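Local atomic coordinates of N-terminal acetyltransferase-like protein (Chaetomium thermophilum, PDB entry 5NNP), a protein that probably serves as the tetratricopeptide-repeat auxiliary subunit of an N-terminal acetyltransferase, the helical scaffold for its partner chains. Residues A506-H511 with D562-Y567; L568-D572 with E681-R685; A692-L696 with Q712-L716. All coordinates share one frame; numbering follows the deposited sequence.

Interaction 1: residues A506-H511 with D562-Y567; sequences ALKRYH and DAVNLY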
loop_
_atom_site.group_PDB
_atom_site.type_symbol
_atom_site.label_atom_id
_atom_site.label_comp_id
_atom_site.label_asym_id
_atom_site.label_seq_id
_atom_site.Cartn_x
_atom_site.Cartn_y
_atom_site.Cartn_z
ATOM N N ALA A 506 14.265 19.453 8.274
ATOM C CA ALA A 506 14.227 18.661 7.058
ATOM C C ALA A 506 14.529 17.196 7.384
ATOM O O ALA A 506 13.771 16.306 7.004
ATOM C CB ALA A 506 15.207 19.205 6.038
ATOM N N LEU A 507 15.626 16.949 8.103
ATOM C CA LEU A 507 16.003 15.576 8.443
ATOM C C LEU A 507 14.940 14.920 9.331
ATOM O O LEU A 507 14.596 13.741 9.152
ATOM C CB LEU A 507 17.372 15.537 9.135
ATOM C CG LEU A 507 18.641 15.749 8.300
ATOM C CD1 LEU A 507 19.834 15.842 9.205
ATOM C CD2 LEU A 507 18.848 14.639 7.294
ATOM N N LYS A 508 14.419 15.697 10.278
ATOM C CA LYS A 508 13.419 15.193 11.207
ATOM C C LYS A 508 12.221 14.642 10.437
ATOM O O LYS A 508 11.731 13.550 10.733
ATOM C CB LYS A 508 12.984 16.285 12.180
ATOM C CG LYS A 508 11.991 15.826 13.234
ATOM C CD LYS A 508 12.569 14.698 14.065
ATOM C CE LYS A 508 11.696 14.385 15.274
ATOM N NZ LYS A 508 12.367 13.445 16.221
ATOM N N ARG A 509 11.775 15.388 9.429
ATOM C CA ARG A 509 10.654 14.953 8.587
ATOM C C ARG A 509 10.968 13.668 7.827
ATOM O O ARG A 509 10.181 12.714 7.864
ATOM C CB ARG A 509 10.270 16.049 7.595
ATOM C CG ARG A 509 9.870 17.349 8.257
ATOM C CD ARG A 509 8.549 17.182 9.004
ATOM N NE ARG A 509 8.161 18.436 9.632
ATOM C CZ ARG A 509 8.497 18.791 10.867
ATOM N NH1 ARG A 509 9.221 17.982 11.617
ATOM N NH2 ARG A 509 8.112 19.964 11.352
ATOM N N TYR A 510 12.104 13.651 7.126
ATOM C CA TYR A 510 12.520 12.463 6.380
ATOM C C TYR A 510 12.624 11.246 7.318
ATOM O O TYR A 510 12.164 10.143 6.985
ATOM C CB TYR A 510 13.852 12.704 5.653
ATOM C CG TYR A 510 13.830 13.906 4.725
ATOM C CD1 TYR A 510 12.666 14.261 4.051
ATOM C CD2 TYR A 510 14.964 14.699 4.539
ATOM C CE1 TYR A 510 12.626 15.354 3.210
ATOM C CE2 TYR A 510 14.934 15.800 3.698
ATOM C CZ TYR A 510 13.761 16.124 3.032
ATOM O OH TYR A 510 13.712 17.224 2.191
ATOM N N HIS A 511 13.196 11.452 8.501
ATOM C CA HIS A 511 13.245 10.378 9.484
ATOM C C HIS A 511 11.844 9.915 9.902
ATOM O O HIS A 511 11.624 8.728 10.138
ATOM C CB HIS A 511 14.054 10.804 10.707
ATOM C CG HIS A 511 15.524 10.607 10.539
ATOM N ND1 HIS A 511 16.215 9.596 11.169
ATOM C CD2 HIS A 511 16.432 11.276 9.791
ATOM C CE1 HIS A 511 17.489 9.659 10.826
ATOM N NE2 HIS A 511 17.645 10.668 9.989
ATOM N N ASP A 562 15.627 12.084 -0.617
ATOM C CA ASP A 562 15.857 13.407 -0.030
ATOM C C ASP A 562 16.893 13.329 1.092
ATOM O O ASP A 562 17.891 14.039 1.067
ATOM C CB ASP A 562 14.564 14.025 0.519
ATOM C CG ASP A 562 13.530 14.327 -0.562
ATOM O OD1 ASP A 562 13.846 14.299 -1.771
ATOM O OD2 ASP A 562 12.375 14.605 -0.191
ATOM N N ALA A 563 16.640 12.482 2.086
ATOM C CA ALA A 563 17.603 12.253 3.173
ATOM C C ALA A 563 19.037 12.021 2.658
ATOM O O ALA A 563 19.978 12.641 3.136
ATOM C CB ALA A 563 17.163 11.062 4.041
ATOM N N VAL A 564 19.197 11.131 1.686
ATOM C CA VAL A 564 20.526 10.759 1.221
ATOM C C VAL A 564 21.218 11.955 0.567
ATOM O O VAL A 564 22.392 12.221 0.828
ATOM C CB VAL A 564 20.466 9.558 0.246
ATOM C CG1 VAL A 564 21.762 9.422 -0.528
ATOM C CG2 VAL A 564 20.158 8.265 1.018
ATOM N N ASN A 565 20.479 12.688 -0.257
ATOM C CA ASN A 565 20.984 13.921 -0.848
ATOM C C ASN A 565 21.347 15.005 0.181
ATOM O O ASN A 565 22.322 15.741 0.001
ATOM C CB ASN A 565 19.959 14.475 -1.838
ATOM C CG ASN A 565 19.968 13.728 -3.155
ATOM O OD1 ASN A 565 20.976 13.120 -3.540
ATOM N ND2 ASN A 565 18.846 13.776 -3.863
ATOM N N LEU A 566 20.574 15.099 1.259
ATOM C CA LEU A 566 20.824 16.102 2.286
ATOM C C LEU A 566 22.028 15.733 3.156
ATOM O O LEU A 566 22.759 16.618 3.608
ATOM C CB LEU A 566 19.581 16.300 3.154
ATOM C CG LEU A 566 19.650 17.328 4.288
ATOM C CD1 LEU A 566 20.175 18.682 3.795
ATOM C CD2 LEU A 566 18.281 17.480 4.972
ATOM N N TYR A 567 22.245 14.439 3.386
ATOM C CA TYR A 567 23.439 13.998 4.124
ATOM C C TYR A 567 24.705 14.204 3.283
ATOM O O TYR A 567 25.752 14.591 3.805
ATOM C CB TYR A 567 23.329 12.527 4.549
ATOM C CG TYR A 567 22.499 12.277 5.799
ATOM C CD1 TYR A 567 22.810 12.903 7.000
ATOM C CD2 TYR A 567 21.418 11.398 5.781
ATOM C CE1 TYR A 567 22.066 12.677 8.142
ATOM C CE2 TYR A 567 20.663 11.168 6.923
ATOM C CZ TYR A 567 20.996 11.806 8.099
ATOM O OH TYR A 567 20.255 11.573 9.236
#
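Y510 lays its ring over D562. The CB of D562 sits above one face, 3.6 Å from the centroid of the Y510 ring, a CH-pi contact displaced toward the rim. Over the opposite face, offset toward the rim, lies the backbone O of A506, one turn earlier. L566 meets the ring differently: its CD2 comes to the edge, 4.0 Å from Y510 CE2. Beyond the contact, the hydroxyl of Y510 is hydrogen-bonded to Q498 OE1 on helix 487-499.

The same L566 CD2 also packs against A506 CB and L507 CD2, at 3.7 Å from each. CG of L566 is anti to the backbone N (chi1 -180°), and this sends the branch between the two residues of the facing helix. Helices 503-523 and 554-572 run nearly antiparallel here, at 148° between the short segments. Their axes are 9.9 Å apart at the closest. This is the antiparallel helix packing of an all-helical, TPR-like array. Small A563 lets the backbones come close: its CA lies 6.0 Å from that of Y510.

L507 turns to Y567. Its CD2 rests over one face of the tyrosine, 3.9 Å from the centroid of the Y567 ring. The hydroxyl of Y567 then reaches H511, where NE2 donates to OH over 2.9 Å. The bond is nearly straight at 165°, with the oxygen close to the imidazole plane. At another point on its edge, the H511 ring has L507 O in plane. F661 of helix 654-668 packs edge-to-face with this imidazole.

Interaction 2: residues L568-D572 with E681-R685; sequences LSMYD and EVYIR
E681 meets L568 through its CB, which lies 3.7 Å from L568 CD1. Its chain then bends at chi2, and the carboxylate turns away from segment 568-572. OE2 is hydrogen-bonded to Q712 of helix 707-723, and OE1 pairs with R685. Next comes V682, whose CG2 packs against L568 CG at 4.0 Å. The two side chains cross at about a right angle.

One turn on, R685 carries most of the contact. Its chain is extended from CG to NE and spans the gap between two helix ends that run at 35° to each other. L568 CD2 lies over one face of the guanidinium, 3.7 Å from R685 NE. Y571 crosses the aliphatic part of R685 obliquely, with its CD2 3.4 Å from R685 CD. The ring and guanidinium planes are 68° apart, so they do not stack.

The head group grips D572 side-on. NE donates to OD1 at 3.2 Å, and NH2 donates to OD2 at 3.3 Å. Both carboxylate oxygens use their syn lone pairs, and the two planes are nearly coplanar, 14° apart. On the other side of the head group, NH1 bonds to E681 OE1 at 2.9 Å, on the anti lone pair. NH1 also bonds to the backbone O of E681, which lies tilted from the guanidinium plane.

All three nitrogens of R685 are thus engaged, and the two acids fix its rotation. One arginine between two carboxylates forms a salt-bridge network tying the ends of helices 554-572 and 673-685. The shared positive charge probably eases the repulsion between D572 and E681.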
loop_
_atom_site.group_PDB
_atom_site.type_symbol
_atom_site.label_atom_id
_atom_site.label_comp_id
_atom_site.label_asym_id
_atom_site.label_seq_id
_atom_site.Cartn_x
_atom_site.Cartn_y
_atom_site.Cartn_z
ATOM N N LEU A 568 24.600 13.923 1.985
ATOM C CA LEU A 568 25.673 14.176 1.037
ATOM C C LEU A 568 26.080 15.648 1.054
ATOM O O LEU A 568 27.272 15.994 1.040
ATOM C CB LEU A 568 25.237 13.779 -0.368
ATOM C CG LEU A 568 25.481 12.332 -0.769
ATOM C CD1 LEU A 568 24.778 12.017 -2.090
ATOM C CD2 LEU A 568 26.984 12.073 -0.846
ATOM N N SER A 569 25.067 16.509 1.070
ATOM C CA SER A 569 25.286 17.943 1.150
ATOM C C SER A 569 25.985 18.300 2.457
ATOM O O SER A 569 26.968 19.040 2.457
ATOM C CB SER A 569 23.962 18.690 1.029
ATOM O OG SER A 569 24.056 19.985 1.592
ATOM N N MET A 570 25.475 17.766 3.567
ATOM C CA MET A 570 26.078 18.001 4.877
ATOM C C MET A 570 27.518 17.508 4.942
ATOM O O MET A 570 28.334 18.074 5.664
ATOM C CB MET A 570 25.259 17.330 5.982
ATOM C CG MET A 570 23.875 17.911 6.179
ATOM S SD MET A 570 22.844 16.814 7.185
ATOM C CE MET A 570 23.746 16.812 8.738
ATOM N N TYR A 571 27.833 16.459 4.189
ATOM C CA TYR A 571 29.191 15.931 4.189
ATOM C C TYR A 571 30.158 16.885 3.503
ATOM O O TYR A 571 31.325 16.964 3.886
ATOM C CB TYR A 571 29.265 14.556 3.512
ATOM C CG TYR A 571 30.674 13.965 3.477
ATOM C CD1 TYR A 571 31.277 13.481 4.633
ATOM C CD2 TYR A 571 31.392 13.888 2.286
ATOM C CE1 TYR A 571 32.558 12.938 4.606
ATOM C CE2 TYR A 571 32.670 13.342 2.249
ATOM C CZ TYR A 571 33.255 12.870 3.412
ATOM O OH TYR A 571 34.535 12.326 3.381
ATOM N N ASP A 572 29.673 17.610 2.495
ATOM C CA ASP A 572 30.524 18.529 1.736
ATOM C C ASP A 572 30.522 19.935 2.329
ATOM O O ASP A 572 31.322 20.782 1.931
ATOM C CB ASP A 572 30.086 18.585 0.269
ATOM C CG ASP A 572 30.079 17.220 -0.396
ATOM O OD1 ASP A 572 30.552 16.238 0.221
ATOM O OD2 ASP A 572 29.607 17.133 -1.546
ATOM N N GLU A 681 27.691 8.482 -5.294
ATOM C CA GLU A 681 28.202 9.631 -4.553
ATOM C C GLU A 681 28.524 9.309 -3.086
ATOM O O GLU A 681 29.536 9.778 -2.557
ATOM C CB GLU A 681 27.200 10.785 -4.624
ATOM C CG GLU A 681 26.857 11.201 -6.033
ATOM C CD GLU A 681 28.057 11.701 -6.796
ATOM O OE1 GLU A 681 29.055 12.082 -6.151
ATOM O OE2 GLU A 681 28.002 11.711 -8.042
ATOM N N VAL A 682 27.670 8.514 -2.437
ATOM C CA VAL A 682 27.889 8.098 -1.046
ATOM C C VAL A 682 29.099 7.183 -0.868
ATOM O O VAL A 682 29.889 7.376 0.060
ATOM C CB VAL A 682 26.667 7.364 -0.468
ATOM C CG1 VAL A 682 27.021 6.676 0.853
ATOM C CG2 VAL A 682 25.494 8.322 -0.292
ATOM N N TYR A 683 29.256 6.203 -1.756
ATOM C CA TYR A 683 30.336 5.220 -1.621
ATOM C C TYR A 683 31.744 5.716 -1.981
ATOM O O TYR A 683 32.718 5.281 -1.360
ATOM C CB TYR A 683 30.021 3.980 -2.453
ATOM C CG TYR A 683 28.913 3.142 -1.864
ATOM C CD1 TYR A 683 28.907 2.815 -0.519
ATOM C CD2 TYR A 683 27.866 2.690 -2.651
ATOM C CE1 TYR A 683 27.898 2.048 0.024
ATOM C CE2 TYR A 683 26.855 1.926 -2.118
ATOM C CZ TYR A 683 26.875 1.609 -0.778
ATOM O OH TYR A 683 25.868 0.847 -0.242
ATOM N N ILE A 684 31.883 6.598 -2.970
ATOM C CA ILE A 684 33.225 7.124 -3.248
ATOM C C ILE A 684 33.734 7.910 -2.044
ATOM O O ILE A 684 34.919 7.846 -1.699
ATOM C CB ILE A 684 33.284 8.030 -4.492
ATOM C CG1 ILE A 684 32.091 8.973 -4.522
ATOM C CG2 ILE A 684 33.332 7.199 -5.756
ATOM C CD1 ILE A 684 31.953 9.701 -5.820
ATOM N N ARG A 685 32.821 8.636 -1.402
ATOM C CA ARG A 685 33.142 9.431 -0.222
ATOM C C ARG A 685 33.485 8.528 0.962
ATOM O O ARG A 685 34.343 8.851 1.787
ATOM C CB ARG A 685 31.975 10.363 0.120
ATOM C CG ARG A 685 31.788 11.505 -0.881
ATOM C CD ARG A 685 30.542 12.305 -0.572
ATOM N NE ARG A 685 30.346 13.462 -1.449
ATOM C CZ ARG A 685 30.074 13.393 -2.752
ATOM N NH1 ARG A 685 29.997 12.216 -3.364
ATOM N NH2 ARG A 685 29.895 14.509 -3.452
#

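Interaction 3: residues A692-L696 with Q712-L716; sequences ALRCL and QAAKL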
loop_
_atom_site.group_PDB
_atom_site.type_symbol
_atom_site.label_atom_id
_atom_site.label_comp_id
_atom_site.label_asym_id
_atom_site.label_seq_id
_atom_site.Cartn_x
_atom_site.Cartn_y
_atom_site.Cartn_z
ATOM N N ALA A 692 30.746 1.490 -4.966
ATOM C CA ALA A 692 30.631 2.589 -5.915
ATOM C C ALA A 692 30.481 2.063 -7.342
ATOM O O ALA A 692 29.586 2.483 -8.073
ATOM C CB ALA A 692 31.849 3.515 -5.807
ATOM N N LEU A 693 31.355 1.134 -7.724
ATOM C CA LEU A 693 31.313 0.537 -9.049
ATOM C C LEU A 693 30.004 -0.205 -9.284
ATOM O O LEU A 693 29.456 -0.203 -10.390
ATOM C CB LEU A 693 32.485 -0.415 -9.236
ATOM C CG LEU A 693 32.562 -1.085 -10.602
ATOM C CD1 LEU A 693 32.589 -0.035 -11.699
ATOM C CD2 LEU A 693 33.793 -1.969 -10.672
ATOM N N ARG A 694 29.502 -0.842 -8.236
ATOM C CA ARG A 694 28.292 -1.631 -8.352
ATOM C C ARG A 694 27.115 -0.744 -8.713
ATOM O O ARG A 694 26.342 -1.068 -9.615
ATOM C CB ARG A 694 28.029 -2.369 -7.058
ATOM C CG ARG A 694 26.774 -3.196 -7.030
ATOM C CD ARG A 694 26.768 -3.940 -5.720
ATOM N NE ARG A 694 25.599 -4.781 -5.523
ATOM C CZ ARG A 694 24.615 -4.507 -4.678
ATOM N NH1 ARG A 694 24.636 -3.397 -3.950
ATOM N NH2 ARG A 694 23.603 -5.351 -4.569
ATOM N N CYS A 695 26.997 0.373 -7.997
ATOM C CA CYS A 695 26.046 1.428 -8.324
ATOM C C CYS A 695 26.219 1.935 -9.745
ATOM O O CYS A 695 25.248 2.051 -10.490
ATOM C CB CYS A 695 26.197 2.597 -7.360
ATOM S SG CYS A 695 25.575 2.264 -5.724
ATOM N N LEU A 696 27.458 2.255 -10.105
ATOM C CA LEU A 696 27.757 2.769 -11.433
ATOM C C LEU A 696 27.326 1.769 -12.512
ATOM O O LEU A 696 26.622 2.143 -13.444
ATOM C CB LEU A 696 29.243 3.100 -11.558
ATOM C CG LEU A 696 29.706 3.827 -12.829
ATOM C CD1 LEU A 696 29.041 5.203 -13.012
ATOM C CD2 LEU A 696 31.210 3.972 -12.815
ATOM N N GLN A 712 30.300 10.390 -13.386
ATOM C CA GLN A 712 30.757 9.521 -12.309
ATOM C C GLN A 712 31.710 8.438 -12.823
ATOM O O GLN A 712 32.649 8.056 -12.126
ATOM C CB GLN A 712 29.560 8.884 -11.591
ATOM C CG GLN A 712 28.694 9.886 -10.820
ATOM C CD GLN A 712 27.395 9.276 -10.314
ATOM O OE1 GLN A 712 26.905 8.298 -10.874
ATOM N NE2 GLN A 712 26.829 9.855 -9.252
ATOM N N ALA A 713 31.476 7.951 -14.041
ATOM C CA ALA A 713 32.368 6.966 -14.655
ATOM C C ALA A 713 33.775 7.544 -14.811
ATOM O O ALA A 713 34.777 6.904 -14.475
ATOM C CB ALA A 713 31.820 6.517 -16.006
ATOM N N ALA A 714 33.839 8.772 -15.311
ATOM C CA ALA A 714 35.110 9.451 -15.485
ATOM C C ALA A 714 35.732 9.827 -14.142
ATOM O O ALA A 714 36.951 9.791 -13.986
ATOM C CB ALA A 714 34.928 10.689 -16.354
ATOM N N LYS A 715 34.897 10.195 -13.178
ATOM C CA LYS A 715 35.394 10.611 -11.866
ATOM C C LYS A 715 35.991 9.419 -11.117
ATOM O O LYS A 715 36.968 9.553 -10.380
ATOM C CB LYS A 715 34.268 11.261 -11.045
ATOM C CG LYS A 715 34.721 11.970 -9.766
ATOM C CD LYS A 715 33.624 12.900 -9.227
ATOM C CE LYS A 715 32.314 12.146 -8.947
ATOM N NZ LYS A 715 31.174 13.017 -8.499
ATOM N N LEU A 716 35.404 8.246 -11.325
ATOM C CA LEU A 716 35.855 7.039 -10.645
ATOM C C LEU A 716 37.231 6.620 -11.130
ATOM O O LEU A 716 38.114 6.297 -10.337
ATOM C CB LEU A 716 34.856 5.902 -10.868
ATOM C CG LEU A 716 34.953 4.638 -10.016
ATOM C CD1 LEU A 716 34.569 4.912 -8.564
ATOM C CD2 LEU A 716 34.057 3.565 -10.612
#
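Segments 692-696 and 712-716 run almost antiparallel, at 155°, with their helix axes 10.9 Å apart at the closest. L696 and L716 fill the space between them. They slide past each other in opposite directions, and the CD2 of L696 meets the CD2 of L716 at 3.6 Å. Both leucines have CG anti to the backbone N (chi1 -172° in L696), which extends each one toward the other helix.

The two branches of L696 divide the facing surface. CD2 lies over the backbone of A713, 3.7 Å from its CA. CD1 reaches the CB of Q712 at 4.0 Å. With an alanine at L696, both branches would be gone, and a gap would probably open beside A713, leaving L716 without its closest partner across the two segments.

Two more residues of helix 689-702 meet L716. Its CD1 touches A692 CB at 4.1 Å, while its CD2 comes within 4.0 Å of L693 CD1. Q712 gives only its aliphatic base to this contact. Its NE2 is hydrogen-bonded to E681 OE2 and I677 O on helix 673-685.

No hydrogen bond crosses between the two segments. F680 of helix 673-685 and L739 of helix 729-739 also pack on L716. Such a buried, leucine-rich seam between consecutive antiparallel helices is typical of the helical hairpins of TPR-like arrays.

The three interactions follow one another along the chain, and all lie on the same side of its centre. Interactions 1 and 2 have centres about 13 Å apart and share helix 554-572. L507 packs on M570 there, and V564 on V682. Interaction 3 is centred about 14 Å from interaction 2. Helices 673-685 and 689-702 are consecutive, and E681 and Q712 join the two contacts. Interactions 1 and 3 do not touch; their nearest atoms are about 9 Å apart. Interaction 2 therefore bridges the other two, linking helix 503-523 to the C-terminal helices. There, L693 and R694 also meet I44 of another protein chain.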